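Uridylate-specific endoribonuclease nsp11 (Prrsv 16244b, PDB 5EYI) probably degrades viral polyuridine-containing RNA as an endoribonuclease, which would keep host double-stranded RNA sensors from being triggered during arterivirus replication. Local coordinates at residues A[13-18]-A[87-92]; A[105-110]-A[116-121]; A[181-186]-A[203-208]; A[210-213]-A[219-222]. The protein carries 1 engineered substitution. One frame throughout, in Å; residues are numbered along the deposited sequence.

In the fold
From the N terminus, contact 1 comes first: it closes a long, strand-rich loop by setting the end of helix 9-14 on strand 85-93 of the N-terminal domain. Contacts 2, 3 and 4 follow within the NendoU domain. All four are in series along the chain; none nests in or crosses another. Contact 2 closes the short excursion through helix 109-112, contact 3 the loop after strand 173-180 together with strand 198-205, and contact 4 the hairpin 208-215/219-223. Contact 3 is the joint of the set: Asp-206 and Phe-207 meet contact 1, Asp-182 and Tyr-184 bond to contact 2, and Met-203 pairs with Val-210 of contact 4. Contacts 1 and 4 lie on opposite sides of the chain's centre.

Contact 1 (A[13-18]-A[87-92]); sequences HNLGFY and YYLTKF
Lys-91 and Phe-17 cross at a slant, the lysine's aliphatic part passing the rim of the ring instead of lying on its face. The evidence is that CD of Lys-91 sits near the ring plane, 4.1 Å from CE1 of Phe-17, with CE close behind. An extended chain beyond CG, its CG anti to the backbone N (chi1 175°), carries the lysine across to the other segment. There the ammonium NZ stops 3.6 Å from the carbonyl O of Leu-15, a long polar approach. Leu-15 turns its CD1 methyl to CD1 of Leu-89 at 4.2 Å, again with the two side chains angled across one another. The turn that presents Leu-15 and Phe-17 to the mixed sheet of the N-terminal domain is a Schellman motif ending helix 9-14: Gly-16, at positive phi (89°), donates its N to O of His-13 at 2.8 Å. His-13 also braces the turn, ND1 reaching O of Phe-17 at 3.2 Å nearly straight (169°), with that oxygen in the imidazole plane. Leu-52 on strand 51-55 touches both Leu-15 and Phe-17, while Val-11 of helix 9-14 packs on Leu-89.

Contact 2 (A[105-110]-A[116-121]); sequences FSTGRI and EYLDDR
Arg-109 lays its guanidinium against Leu-118 and at the same time hydrogen-bonds the backbone beside it. CG of Leu-118 stands over the centre of one guanidinium face, 3.7 Å from CZ of Arg-109. At the edge, NH1 of Arg-109 donates to O of Glu-116 at 2.9 Å (158°), and the acceptor lies within 1° of the guanidinium plane. The CD1 methyl of Leu-118 reaches CG2 of Thr-107, tip to tip at 4.0 Å, while its CD2 stays by CD of Arg-109. NE of Arg-109 gives a bond of 2.9 Å to OG1 of Thr-107, also close to the guanidinium plane, which helps to set the rotation of the group; a bend at chi3 (-75°) turns its edge to both acceptors. Further out, Thr-107 OG1 bonds to O of Asp-182, an oxygen that NH2 of Arg-109 shares. The charge is answered by Glu-122, which forms a salt bridge with NH1 and whose carboxylate also accepts from N of Leu-118. Gly-108 is the N-cap of helix 109-112, and Asp-119 that of helix 120-128, its OD1 capping N of Glu-122. The contact thus ties the starts of these two helices to the loop after strand 173-180.

Contact 3 (A[181-186]-A[203-208]); sequences TDVYLP and MMLDFK
Leu-205 reaches from the end of its strand to Val-183 and Thr-181, and its two methyls divide the work. CB lies by CG2 of Val-210 on the next strand. A chi1 of 169° then swings CG to the side opposite the amide nitrogen, which directs the fork at the loop 181-186. CD1 presses on CG1 of Val-183 at 3.4 Å, a tighter carbon-carbon approach than ordinary van der Waals packing. CD2 touches two neighbours: CG2 of Thr-181 at 3.8 Å and the same valine CG1 at 4.0 Å. Every one of these meetings is methyl against methyl. Both opposing side chains run at an angle to the leucine. Within the loop a weak bond of 3.5 Å runs from N of Val-183 to OG1 of Thr-181, and O of Val-183 accepts from NE2 of His-147. On the other side, Leu-205 opens a type I' turn that ends at Lys-208, where Leu-205 N donates to Lys-208 O at 3.0 Å and Lys-208 N to Leu-205 O at 2.9 Å. This paired bonding is that of a tight two-residue beta hairpin. All three touching residues are buried. The turn joins strands 198-205 and 208-215; Phe-222 of strand 219-223 packs on Thr-181, and Leu-185 further along the loop rests on helix 120-128.

Contact 4 (A[210-213]-A[219-222]); sequences VRLM and TAYF
A chi1 of 179°, which points CG of Leu-212 directly away from its own amide nitrogen, swings the CD1 methyl over the ring of Phe-222. The methyl stands 3.8 Å from the Phe-222 ring centroid and only 3° off the normal, a well-centred CH-pi contact. The Val-210 methyl CG2 meets the same ring, 3.6 Å from CD1 of Phe-222. On the face bearing Met-213 and Tyr-221, CB of Met-213 lies over the tyrosine ring 4.2 Å from its centroid, offset toward the rim. Between these layers the short strand segments run antiparallel, their directions 172° apart. Leu-212 and Phe-222 form a non-hydrogen-bonded pair, whereas Met-213 and Tyr-221 bond reciprocally: Met-213 N to Tyr-221 O at 2.8 Å and Tyr-221 N to Met-213 O at 3.0 Å. A CA-H...O contact from CA of Ala-220 also reaches Met-213 O at 3.0 Å. His-193 of the second subunit packs on Met-213. Tyr-221 meets the ring of His-146 and Thr-219 OG1 forms a weak bond to ND1 of His-131, both predicted active-site residues; paired backbone bonds and CH-pi packing therefore hold the strand carrying Thr-219 and Tyr-221, the residues that adjoin the two histidines, consistent with a part in shaping the site.

Contact 1 (A[13-18]-A[87-92])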
loop_
_atom_site.group_PDB
_atom_site.type_symbol
_atom_site.label_atom_id
_atom_site.label_comp_id
_atom_site.label_asym_id
_atom_site.label_seq_id
_atom_site.Cartn_x
_atom_site.Cartn_y
_atom_site.Cartn_z
ATOM N N HIS A 13 -9.084 -10.051 -22.069
ATOM C CA HIS A 13 -10.310 -9.689 -21.345
ATOM C C HIS A 13 -10.156 -8.324 -20.671
ATOM O O HIS A 13 -11.032 -7.466 -20.794
ATOM C CB HIS A 13 -10.687 -10.715 -20.277
ATOM C CG HIS A 13 -11.003 -12.077 -20.798
ATOM N ND1 HIS A 13 -11.303 -12.331 -22.119
ATOM C CD2 HIS A 13 -11.088 -13.268 -20.162
ATOM C CE1 HIS A 13 -11.534 -13.622 -22.275
ATOM N NE2 HIS A 13 -11.423 -14.210 -21.101
ATOM N N ASN A 14 -9.019 -8.107 -20.018
ATOM C CA ASN A 14 -8.747 -6.829 -19.351
ATOM C C ASN A 14 -8.736 -5.628 -20.300
ATOM O O ASN A 14 -8.941 -4.507 -19.854
ATOM C CB ASN A 14 -7.431 -6.898 -18.559
ATOM C CG ASN A 14 -7.485 -7.912 -17.416
ATOM O OD1 ASN A 14 -8.554 -8.273 -16.946
ATOM N ND2 ASN A 14 -6.334 -8.376 -16.978
ATOM N N LEU A 15 -8.469 -5.862 -21.589
ATOM C CA LEU A 15 -8.583 -4.826 -22.634
ATOM C C LEU A 15 -9.963 -4.775 -23.334
ATOM O O LEU A 15 -10.163 -3.971 -24.235
ATOM C CB LEU A 15 -7.475 -5.015 -23.683
ATOM C CG LEU A 15 -6.047 -4.764 -23.201
ATOM C CD1 LEU A 15 -5.035 -5.302 -24.197
ATOM C CD2 LEU A 15 -5.820 -3.283 -22.956
ATOM N N GLY A 16 -10.901 -5.616 -22.911
ATOM C CA GLY A 16 -12.253 -5.638 -23.456
ATOM C C GLY A 16 -12.467 -6.544 -24.660
ATOM O O GLY A 16 -13.448 -6.366 -25.393
ATOM N N PHE A 17 -11.588 -7.528 -24.855
ATOM C CA PHE A 17 -11.691 -8.443 -25.985
ATOM C C PHE A 17 -11.931 -9.858 -25.478
ATOM O O PHE A 17 -11.150 -10.381 -24.657
ATOM C CB PHE A 17 -10.431 -8.367 -26.848
ATOM C CG PHE A 17 -10.223 -7.032 -27.485
ATOM C CD1 PHE A 17 -9.626 -5.994 -26.777
ATOM C CD2 PHE A 17 -10.647 -6.793 -28.789
ATOM C CE1 PHE A 17 -9.447 -4.750 -27.359
ATOM C CE2 PHE A 17 -10.458 -5.548 -29.382
ATOM C CZ PHE A 17 -9.858 -4.529 -28.665
ATOM N N TYR A 18 -13.037 -10.448 -25.933
ATOM C CA TYR A 18 -13.429 -11.807 -25.567
ATOM C C TYR A 18 -13.627 -12.722 -26.772
ATOM O O TYR A 18 -13.322 -13.910 -26.693
ATOM C CB TYR A 18 -14.720 -11.785 -24.736
ATOM C CG TYR A 18 -14.612 -10.991 -23.457
ATOM C CD1 TYR A 18 -14.691 -9.606 -23.478
ATOM C CD2 TYR A 18 -14.434 -11.624 -22.218
ATOM C CE1 TYR A 18 -14.595 -8.866 -22.316
ATOM C CE2 TYR A 18 -14.337 -10.886 -21.045
ATOM C CZ TYR A 18 -14.423 -9.509 -21.107
ATOM O OH TYR A 18 -14.324 -8.742 -19.973
ATOM N N TYR A 87 4.997 -11.976 -27.139
ATOM C CA TYR A 87 4.209 -11.574 -28.320
ATOM C C TYR A 87 4.079 -10.052 -28.296
ATOM O O TYR A 87 4.384 -9.426 -27.289
ATOM C CB TYR A 87 2.806 -12.237 -28.317
ATOM C CG TYR A 87 2.049 -12.037 -27.013
ATOM C CD1 TYR A 87 2.150 -12.963 -25.980
ATOM C CD2 TYR A 87 1.274 -10.900 -26.794
ATOM C CE1 TYR A 87 1.494 -12.772 -24.775
ATOM C CE2 TYR A 87 0.612 -10.705 -25.581
ATOM C CZ TYR A 87 0.728 -11.647 -24.579
ATOM O OH TYR A 87 0.080 -11.452 -23.376
ATOM N N TYR A 88 3.639 -9.474 -29.408
ATOM C CA TYR A 88 3.278 -8.057 -29.502
ATOM C C TYR A 88 1.768 -7.945 -29.525
ATOM O O TYR A 88 1.100 -8.817 -30.059
ATOM C CB TYR A 88 3.839 -7.419 -30.777
ATOM C CG TYR A 88 5.325 -7.208 -30.710
ATOM C CD1 TYR A 88 6.202 -8.226 -31.059
ATOM C CD2 TYR A 88 5.857 -5.997 -30.270
ATOM C CE1 TYR A 88 7.560 -8.049 -30.975
ATOM C CE2 TYR A 88 7.221 -5.815 -30.181
ATOM C CZ TYR A 88 8.064 -6.847 -30.535
ATOM O OH TYR A 88 9.418 -6.672 -30.443
ATOM N N LEU A 89 1.245 -6.866 -28.947
ATOM C CA LEU A 89 -0.175 -6.540 -29.037
ATOM C C LEU A 89 -0.362 -5.203 -29.721
ATOM O O LEU A 89 0.329 -4.234 -29.405
ATOM C CB LEU A 89 -0.827 -6.485 -27.650
ATOM C CG LEU A 89 -1.129 -7.815 -26.962
ATOM C CD1 LEU A 89 -1.853 -7.535 -25.652
ATOM C CD2 LEU A 89 -1.933 -8.762 -27.830
ATOM N N THR A 90 -1.308 -5.155 -30.650
ATOM C CA THR A 90 -1.684 -3.910 -31.288
ATOM C C THR A 90 -3.200 -3.772 -31.214
ATOM O O THR A 90 -3.920 -4.644 -31.665
ATOM C CB THR A 90 -1.193 -3.858 -32.749
ATOM O OG1 THR A 90 0.159 -4.331 -32.811
ATOM C CG2 THR A 90 -1.239 -2.428 -33.277
ATOM N N LYS A 91 -3.666 -2.680 -30.625
ATOM C CA LYS A 91 -5.088 -2.452 -30.418
ATOM C C LYS A 91 -5.607 -1.421 -31.410
ATOM O O LYS A 91 -5.135 -0.285 -31.435
ATOM C CB LYS A 91 -5.329 -1.960 -28.993
ATOM C CG LYS A 91 -6.763 -1.578 -28.681
ATOM C CD LYS A 91 -6.958 -1.457 -27.183
ATOM C CE LYS A 91 -8.280 -0.801 -26.827
ATOM N NZ LYS A 91 -8.549 -0.956 -25.367
ATOM N N PHE A 92 -6.587 -1.815 -32.210
ATOM C CA PHE A 92 -7.246 -0.896 -33.122
ATOM C C PHE A 92 -8.632 -0.610 -32.605
ATOM O O PHE A 92 -9.363 -1.546 -32.309
ATOM C CB PHE A 92 -7.348 -1.511 -34.506
ATOM C CG PHE A 92 -6.023 -1.700 -35.171
ATOM C CD1 PHE A 92 -5.508 -0.719 -36.014
ATOM C CD2 PHE A 92 -5.282 -2.851 -34.949
ATOM C CE1 PHE A 92 -4.273 -0.890 -36.629
ATOM C CE2 PHE A 92 -4.052 -3.029 -35.562
ATOM C CZ PHE A 92 -3.549 -2.052 -36.408
#

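Contact 2 (A[105-110]-A[116-121])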
loop_
_atom_site.group_PDB
_atom_site.type_symbol
_atom_site.label_atom_id
_atom_site.label_comp_id
_atom_site.label_asym_id
_atom_site.label_seq_id
_atom_site.Cartn_x
_atom_site.Cartn_y
_atom_site.Cartn_z
ATOM N N PHE A 105 3.171 -8.296 -16.506
ATOM C CA PHE A 105 2.457 -9.438 -17.065
ATOM C C PHE A 105 2.503 -10.646 -16.150
ATOM O O PHE A 105 3.513 -10.913 -15.511
ATOM C CB PHE A 105 3.026 -9.781 -18.446
ATOM C CG PHE A 105 2.642 -8.791 -19.509
ATOM C CD1 PHE A 105 1.395 -8.856 -20.105
ATOM C CD2 PHE A 105 3.516 -7.784 -19.894
ATOM C CE1 PHE A 105 1.022 -7.936 -21.070
ATOM C CE2 PHE A 105 3.148 -6.860 -20.857
ATOM C CZ PHE A 105 1.905 -6.937 -21.450
ATOM N N SER A 106 1.399 -11.374 -16.088
ATOM C CA SER A 106 1.381 -12.700 -15.485
ATOM C C SER A 106 2.216 -13.635 -16.347
ATOM O O SER A 106 2.283 -13.479 -17.567
ATOM C CB SER A 106 -0.045 -13.234 -15.389
ATOM O OG SER A 106 -0.792 -12.493 -14.450
ATOM N N THR A 107 2.820 -14.629 -15.711
ATOM C CA THR A 107 3.850 -15.457 -16.347
ATOM C C THR A 107 3.359 -16.767 -16.940
ATOM O O THR A 107 4.155 -17.508 -17.519
ATOM C CB THR A 107 4.946 -15.779 -15.330
ATOM O OG1 THR A 107 4.351 -16.400 -14.184
ATOM C CG2 THR A 107 5.654 -14.510 -14.917
ATOM N N GLY A 108 2.071 -17.071 -16.785
ATOM C CA GLY A 108 1.508 -18.343 -17.238
ATOM C C GLY A 108 1.616 -19.475 -16.237
ATOM O O GLY A 108 1.113 -20.582 -16.495
ATOM N N ARG A 109 2.235 -19.218 -15.086
ATOM C CA ARG A 109 2.460 -20.282 -14.096
ATOM C C ARG A 109 1.169 -20.801 -13.477
ATOM O O ARG A 109 1.029 -22.015 -13.239
ATOM C CB ARG A 109 3.409 -19.814 -13.000
ATOM C CG ARG A 109 4.855 -19.937 -13.423
ATOM C CD ARG A 109 5.787 -19.472 -12.339
ATOM N NE ARG A 109 5.819 -18.024 -12.223
ATOM C CZ ARG A 109 6.657 -17.355 -11.436
ATOM N NH1 ARG A 109 7.558 -18.017 -10.705
ATOM N NH2 ARG A 109 6.606 -16.026 -11.394
ATOM N N ILE A 110 0.239 -19.889 -13.211
ATOM C CA ILE A 110 -1.080 -20.291 -12.718
ATOM C C ILE A 110 -1.783 -21.232 -13.721
ATOM O O ILE A 110 -2.279 -22.280 -13.334
ATOM C CB ILE A 110 -1.949 -19.061 -12.357
ATOM C CG1 ILE A 110 -1.424 -18.421 -11.067
ATOM C CG2 ILE A 110 -3.413 -19.444 -12.165
ATOM C CD1 ILE A 110 -1.838 -16.977 -10.889
ATOM N N GLU A 116 7.125 -23.175 -9.486
ATOM C CA GLU A 116 8.556 -22.998 -9.329
ATOM C C GLU A 116 8.930 -21.550 -9.600
ATOM O O GLU A 116 8.247 -20.844 -10.344
ATOM C CB GLU A 116 9.314 -23.899 -10.315
ATOM C CG GLU A 116 8.929 -25.375 -10.277
ATOM C CD GLU A 116 9.162 -26.022 -8.918
ATOM O OE1 GLU A 116 10.206 -25.753 -8.281
ATOM O OE2 GLU A 116 8.294 -26.811 -8.480
ATOM N N TYR A 117 10.028 -21.125 -8.996
ATOM C CA TYR A 117 10.675 -19.870 -9.334
ATOM C C TYR A 117 11.158 -19.933 -10.778
ATOM O O TYR A 117 11.531 -20.996 -11.257
ATOM C CB TYR A 117 11.866 -19.618 -8.412
ATOM C CG TYR A 117 11.488 -19.358 -6.969
ATOM C CD1 TYR A 117 10.815 -18.195 -6.602
ATOM C CD2 TYR A 117 11.813 -20.272 -5.969
ATOM C CE1 TYR A 117 10.475 -17.949 -5.280
ATOM C CE2 TYR A 117 11.479 -20.036 -4.642
ATOM C CZ TYR A 117 10.816 -18.875 -4.300
ATOM O OH TYR A 117 10.483 -18.647 -2.990
ATOM N N LEU A 118 11.116 -18.815 -11.485
ATOM C CA LEU A 118 11.591 -18.802 -12.867
ATOM C C LEU A 118 13.108 -18.797 -12.927
ATOM O O LEU A 118 13.674 -19.271 -13.900
ATOM C CB LEU A 118 11.024 -17.616 -13.651
ATOM C CG LEU A 118 9.496 -17.565 -13.790
ATOM C CD1 LEU A 118 9.102 -16.428 -14.720
ATOM C CD2 LEU A 118 8.924 -18.876 -14.296
ATOM N N ASP A 119 13.759 -18.266 -11.894
ATOM C CA ASP A 119 15.223 -18.233 -11.830
ATOM C C ASP A 119 15.699 -17.886 -10.413
ATOM O O ASP A 119 14.872 -17.664 -9.513
ATOM C CB ASP A 119 15.786 -17.249 -12.877
ATOM C CG ASP A 119 15.262 -15.826 -12.719
ATOM O OD1 ASP A 119 14.922 -15.394 -11.603
ATOM O OD2 ASP A 119 15.215 -15.111 -13.730
ATOM N N ASP A 120 17.019 -17.848 -10.219
ATOM C CA ASP A 120 17.615 -17.493 -8.922
ATOM C C ASP A 120 17.307 -16.079 -8.483
ATOM O O ASP A 120 17.195 -15.812 -7.282
ATOM C CB ASP A 120 19.147 -17.630 -8.944
ATOM C CG ASP A 120 19.609 -19.056 -8.865
ATOM O OD1 ASP A 120 18.957 -19.882 -8.184
ATOM O OD2 ASP A 120 20.657 -19.341 -9.480
ATOM N N ARG A 121 17.204 -15.171 -9.446
ATOM C CA ARG A 121 16.890 -13.788 -9.125
ATOM C C ARG A 121 15.519 -13.669 -8.429
ATOM O O ARG A 121 15.374 -12.927 -7.456
ATOM C CB ARG A 121 16.955 -12.924 -10.378
ATOM C CG ARG A 121 17.099 -11.445 -10.095
ATOM C CD ARG A 121 16.974 -10.646 -11.379
ATOM N NE ARG A 121 16.873 -9.214 -11.111
ATOM C CZ ARG A 121 16.480 -8.292 -11.994
ATOM N NH1 ARG A 121 16.136 -8.621 -13.242
ATOM N NH2 ARG A 121 16.417 -7.016 -11.624
#

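Contact 3 (A[181-186]-A[203-208])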
loop_
_atom_site.group_PDB
_atom_site.type_symbol
_atom_site.label_atom_id
_atom_site.label_comp_id
_atom_site.label_asym_id
_atom_site.label_seq_id
_atom_site.Cartn_x
_atom_site.Cartn_y
_atom_site.Cartn_z
ATOM N N THR A 181 -0.617 -13.575 -7.112
ATOM C CA THR A 181 -0.256 -13.450 -8.528
ATOM C C THR A 181 0.878 -14.411 -8.848
ATOM O O THR A 181 1.444 -15.022 -7.946
ATOM C CB THR A 181 0.192 -12.019 -8.898
ATOM O OG1 THR A 181 1.499 -11.756 -8.375
ATOM C CG2 THR A 181 -0.781 -10.993 -8.356
ATOM N N ASP A 182 1.185 -14.542 -10.138
ATOM C CA ASP A 182 2.394 -15.240 -10.582
ATOM C C ASP A 182 3.377 -14.332 -11.333
ATOM O O ASP A 182 4.164 -14.808 -12.161
ATOM C CB ASP A 182 2.035 -16.477 -11.407
ATOM C CG ASP A 182 1.413 -16.152 -12.744
ATOM O OD1 ASP A 182 1.383 -14.965 -13.149
ATOM O OD2 ASP A 182 0.966 -17.111 -13.399
ATOM N N VAL A 183 3.347 -13.034 -11.031
ATOM C CA VAL A 183 4.253 -12.099 -11.683
ATOM C C VAL A 183 5.708 -12.429 -11.332
ATOM O O VAL A 183 6.003 -12.888 -10.224
ATOM C CB VAL A 183 3.968 -10.620 -11.328
ATOM C CG1 VAL A 183 2.533 -10.254 -11.670
ATOM C CG2 VAL A 183 4.264 -10.323 -9.866
ATOM N N TYR A 184 6.598 -12.184 -12.283
ATOM C CA TYR A 184 8.035 -12.309 -12.076
ATOM C C TYR A 184 8.472 -11.297 -11.023
ATOM O O TYR A 184 8.467 -10.100 -11.292
ATOM C CB TYR A 184 8.770 -12.073 -13.396
ATOM C CG TYR A 184 10.267 -12.249 -13.329
ATOM C CD1 TYR A 184 11.130 -11.225 -13.716
ATOM C CD2 TYR A 184 10.825 -13.433 -12.865
ATOM C CE1 TYR A 184 12.508 -11.386 -13.655
ATOM C CE2 TYR A 184 12.203 -13.603 -12.806
ATOM C CZ TYR A 184 13.037 -12.580 -13.213
ATOM O OH TYR A 184 14.399 -12.745 -13.143
ATOM N N LEU A 185 8.813 -11.779 -9.826
ATOM C CA LEU A 185 9.006 -10.902 -8.659
ATOM C C LEU A 185 10.039 -9.768 -8.824
ATOM O O LEU A 185 9.867 -8.690 -8.228
ATOM C CB LEU A 185 9.327 -11.705 -7.391
ATOM C CG LEU A 185 8.269 -12.689 -6.860
ATOM C CD1 LEU A 185 8.812 -13.418 -5.641
ATOM C CD2 LEU A 185 6.986 -11.965 -6.490
ATOM N N PRO A 186 11.104 -9.991 -9.620
ATOM C CA PRO A 186 12.008 -8.862 -9.863
ATOM C C PRO A 186 11.373 -7.657 -10.570
ATOM O O PRO A 186 11.866 -6.547 -10.375
ATOM C CB PRO A 186 13.144 -9.489 -10.679
ATOM C CG PRO A 186 13.194 -10.890 -10.160
ATOM C CD PRO A 186 11.738 -11.266 -9.998
ATOM N N MET A 203 -0.630 0.646 -10.527
ATOM C CA MET A 203 0.013 0.102 -11.725
ATOM C C MET A 203 -0.946 -0.817 -12.455
ATOM O O MET A 203 -2.100 -0.981 -12.055
ATOM C CB MET A 203 1.333 -0.616 -11.367
ATOM C CG MET A 203 1.188 -1.786 -10.406
ATOM S SD MET A 203 2.770 -2.368 -9.746
ATOM C CE MET A 203 3.382 -3.220 -11.185
ATOM N N MET A 204 -0.478 -1.382 -13.554
ATOM C CA MET A 204 -1.255 -2.332 -14.310
ATOM C C MET A 204 -0.594 -3.703 -14.277
ATOM O O MET A 204 0.641 -3.815 -14.287
ATOM C CB MET A 204 -1.460 -1.837 -15.742
ATOM C CG MET A 204 -2.566 -0.794 -15.857
ATOM S SD MET A 204 -2.852 -0.375 -17.576
ATOM C CE MET A 204 -4.613 -0.054 -17.583
ATOM N N LEU A 205 -1.449 -4.726 -14.201
ATOM C CA LEU A 205 -1.064 -6.130 -14.303
ATOM C C LEU A 205 -1.979 -6.748 -15.342
ATOM O O LEU A 205 -3.204 -6.732 -15.169
ATOM C CB LEU A 205 -1.233 -6.825 -12.956
ATOM C CG LEU A 205 -1.127 -8.347 -12.883
ATOM C CD1 LEU A 205 0.113 -8.888 -13.580
ATOM C CD2 LEU A 205 -1.123 -8.766 -11.425
ATOM N N ASP A 206 -1.391 -7.252 -16.433
ATOM C CA ASP A 206 -2.156 -7.756 -17.590
ATOM C C ASP A 206 -3.142 -6.700 -18.119
ATOM O O ASP A 206 -4.254 -7.028 -18.504
ATOM C CB ASP A 206 -2.907 -9.063 -17.231
ATOM C CG ASP A 206 -1.979 -10.174 -16.765
ATOM O OD1 ASP A 206 -0.841 -10.259 -17.274
ATOM O OD2 ASP A 206 -2.393 -10.988 -15.906
ATOM N N PHE A 207 -2.718 -5.437 -18.116
ATOM C CA PHE A 207 -3.559 -4.278 -18.473
ATOM C C PHE A 207 -4.773 -4.009 -17.568
ATOM O O PHE A 207 -5.676 -3.294 -17.963
ATOM C CB PHE A 207 -4.013 -4.348 -19.942
ATOM C CG PHE A 207 -2.878 -4.444 -20.924
ATOM C CD1 PHE A 207 -2.103 -3.324 -21.220
ATOM C CD2 PHE A 207 -2.591 -5.646 -21.562
ATOM C CE1 PHE A 207 -1.064 -3.402 -22.132
ATOM C CE2 PHE A 207 -1.548 -5.729 -22.476
ATOM C CZ PHE A 207 -0.785 -4.601 -22.764
ATOM N N LYS A 208 -4.787 -4.550 -16.356
ATOM C CA LYS A 208 -5.848 -4.288 -15.397
ATOM C C LYS A 208 -5.269 -3.351 -14.347
ATOM O O LYS A 208 -4.198 -3.612 -13.812
ATOM C CB LYS A 208 -6.317 -5.603 -14.776
ATOM C CG LYS A 208 -7.174 -5.504 -13.524
ATOM C CD LYS A 208 -8.651 -5.392 -13.829
ATOM C CE LYS A 208 -9.270 -6.758 -14.086
ATOM N NZ LYS A 208 -9.491 -7.528 -12.828
#

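Contact 4 (A[210-213]-A[219-222])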
loop_
_atom_site.group_PDB
_atom_site.type_symbol
_atom_site.label_atom_id
_atom_site.label_comp_id
_atom_site.label_asym_id
_atom_site.label_seq_id
_atom_site.Cartn_x
_atom_site.Cartn_y
_atom_site.Cartn_z
ATOM N N VAL A 210 -4.498 -2.042 -10.962
ATOM C CA VAL A 210 -4.388 -2.667 -9.647
ATOM C C VAL A 210 -3.650 -1.723 -8.731
ATOM O O VAL A 210 -3.085 -0.725 -9.187
ATOM C CB VAL A 210 -3.634 -4.019 -9.711
ATOM C CG1 VAL A 210 -4.370 -5.004 -10.616
ATOM C CG2 VAL A 210 -2.184 -3.850 -10.184
ATOM N N ARG A 211 -3.639 -2.064 -7.449
ATOM C CA ARG A 211 -2.828 -1.382 -6.462
ATOM C C ARG A 211 -1.904 -2.385 -5.785
ATOM O O ARG A 211 -2.316 -3.495 -5.478
ATOM C CB ARG A 211 -3.714 -0.682 -5.429
ATOM C CG ARG A 211 -4.591 0.415 -6.025
ATOM C CD ARG A 211 -5.498 1.074 -4.994
ATOM N NE ARG A 211 -6.523 1.909 -5.627
ATOM C CZ ARG A 211 -7.679 1.476 -6.143
ATOM N NH1 ARG A 211 -8.017 0.187 -6.123
ATOM N NH2 ARG A 211 -8.518 2.354 -6.693
ATOM N N LEU A 212 -0.652 -1.999 -5.576
ATOM C CA LEU A 212 0.312 -2.822 -4.854
ATOM C C LEU A 212 0.520 -2.148 -3.528
ATOM O O LEU A 212 0.972 -1.010 -3.471
ATOM C CB LEU A 212 1.640 -2.930 -5.611
ATOM C CG LEU A 212 2.758 -3.760 -4.961
ATOM C CD1 LEU A 212 2.357 -5.219 -4.763
ATOM C CD2 LEU A 212 4.027 -3.660 -5.786
ATOM N N MET A 213 0.170 -2.844 -2.462
ATOM C CA MET A 213 0.360 -2.335 -1.118
ATOM C C MET A 213 1.657 -2.901 -0.609
ATOM O O MET A 213 1.844 -4.112 -0.668
ATOM C CB MET A 213 -0.791 -2.771 -0.217
ATOM C CG MET A 213 -2.166 -2.526 -0.821
ATOM S SD MET A 213 -2.355 -0.908 -1.593
ATOM C CE MET A 213 -4.138 -0.818 -1.577
ATOM N N THR A 219 5.661 -6.771 4.215
ATOM C CA THR A 219 4.800 -7.492 3.288
ATOM C C THR A 219 4.408 -6.635 2.107
ATOM O O THR A 219 4.611 -5.414 2.094
ATOM C CB THR A 219 3.542 -8.064 4.014
ATOM O OG1 THR A 219 2.928 -9.099 3.223
ATOM C CG2 THR A 219 2.520 -6.964 4.333
ATOM N N ALA A 220 3.863 -7.307 1.105
ATOM C CA ALA A 220 3.364 -6.657 -0.091
ATOM C C ALA A 220 2.342 -7.558 -0.759
ATOM O O ALA A 220 2.485 -8.781 -0.757
ATOM C CB ALA A 220 4.488 -6.326 -1.055
ATOM N N TYR A 221 1.308 -6.944 -1.308
ATOM C CA TYR A 221 0.267 -7.678 -1.994
ATOM C C TYR A 221 -0.483 -6.773 -2.929
ATOM O O TYR A 221 -0.523 -5.548 -2.730
ATOM C CB TYR A 221 -0.703 -8.329 -1.009
ATOM C CG TYR A 221 -1.434 -7.399 -0.051
ATOM C CD1 TYR A 221 -1.089 -7.344 1.292
ATOM C CD2 TYR A 221 -2.498 -6.610 -0.482
ATOM C CE1 TYR A 221 -1.775 -6.523 2.179
ATOM C CE2 TYR A 221 -3.177 -5.780 0.385
ATOM C CZ TYR A 221 -2.823 -5.739 1.719
ATOM O OH TYR A 221 -3.518 -4.912 2.591
ATOM N N PHE A 222 -1.075 -7.399 -3.938
ATOM C CA PHE A 222 -1.875 -6.702 -4.923
ATOM C C PHE A 222 -3.321 -6.676 -4.495
ATOM O O PHE A 222 -3.773 -7.514 -3.718
ATOM C CB PHE A 222 -1.779 -7.370 -6.284
ATOM C CG PHE A 222 -0.558 -6.996 -7.055
ATOM C CD1 PHE A 222 -0.477 -5.751 -7.676
ATOM C CD2 PHE A 222 0.492 -7.884 -7.186
ATOM C CE1 PHE A 222 0.632 -5.403 -8.419
ATOM C CE2 PHE A 222 1.608 -7.543 -7.922
ATOM C CZ PHE A 222 1.679 -6.302 -8.540
#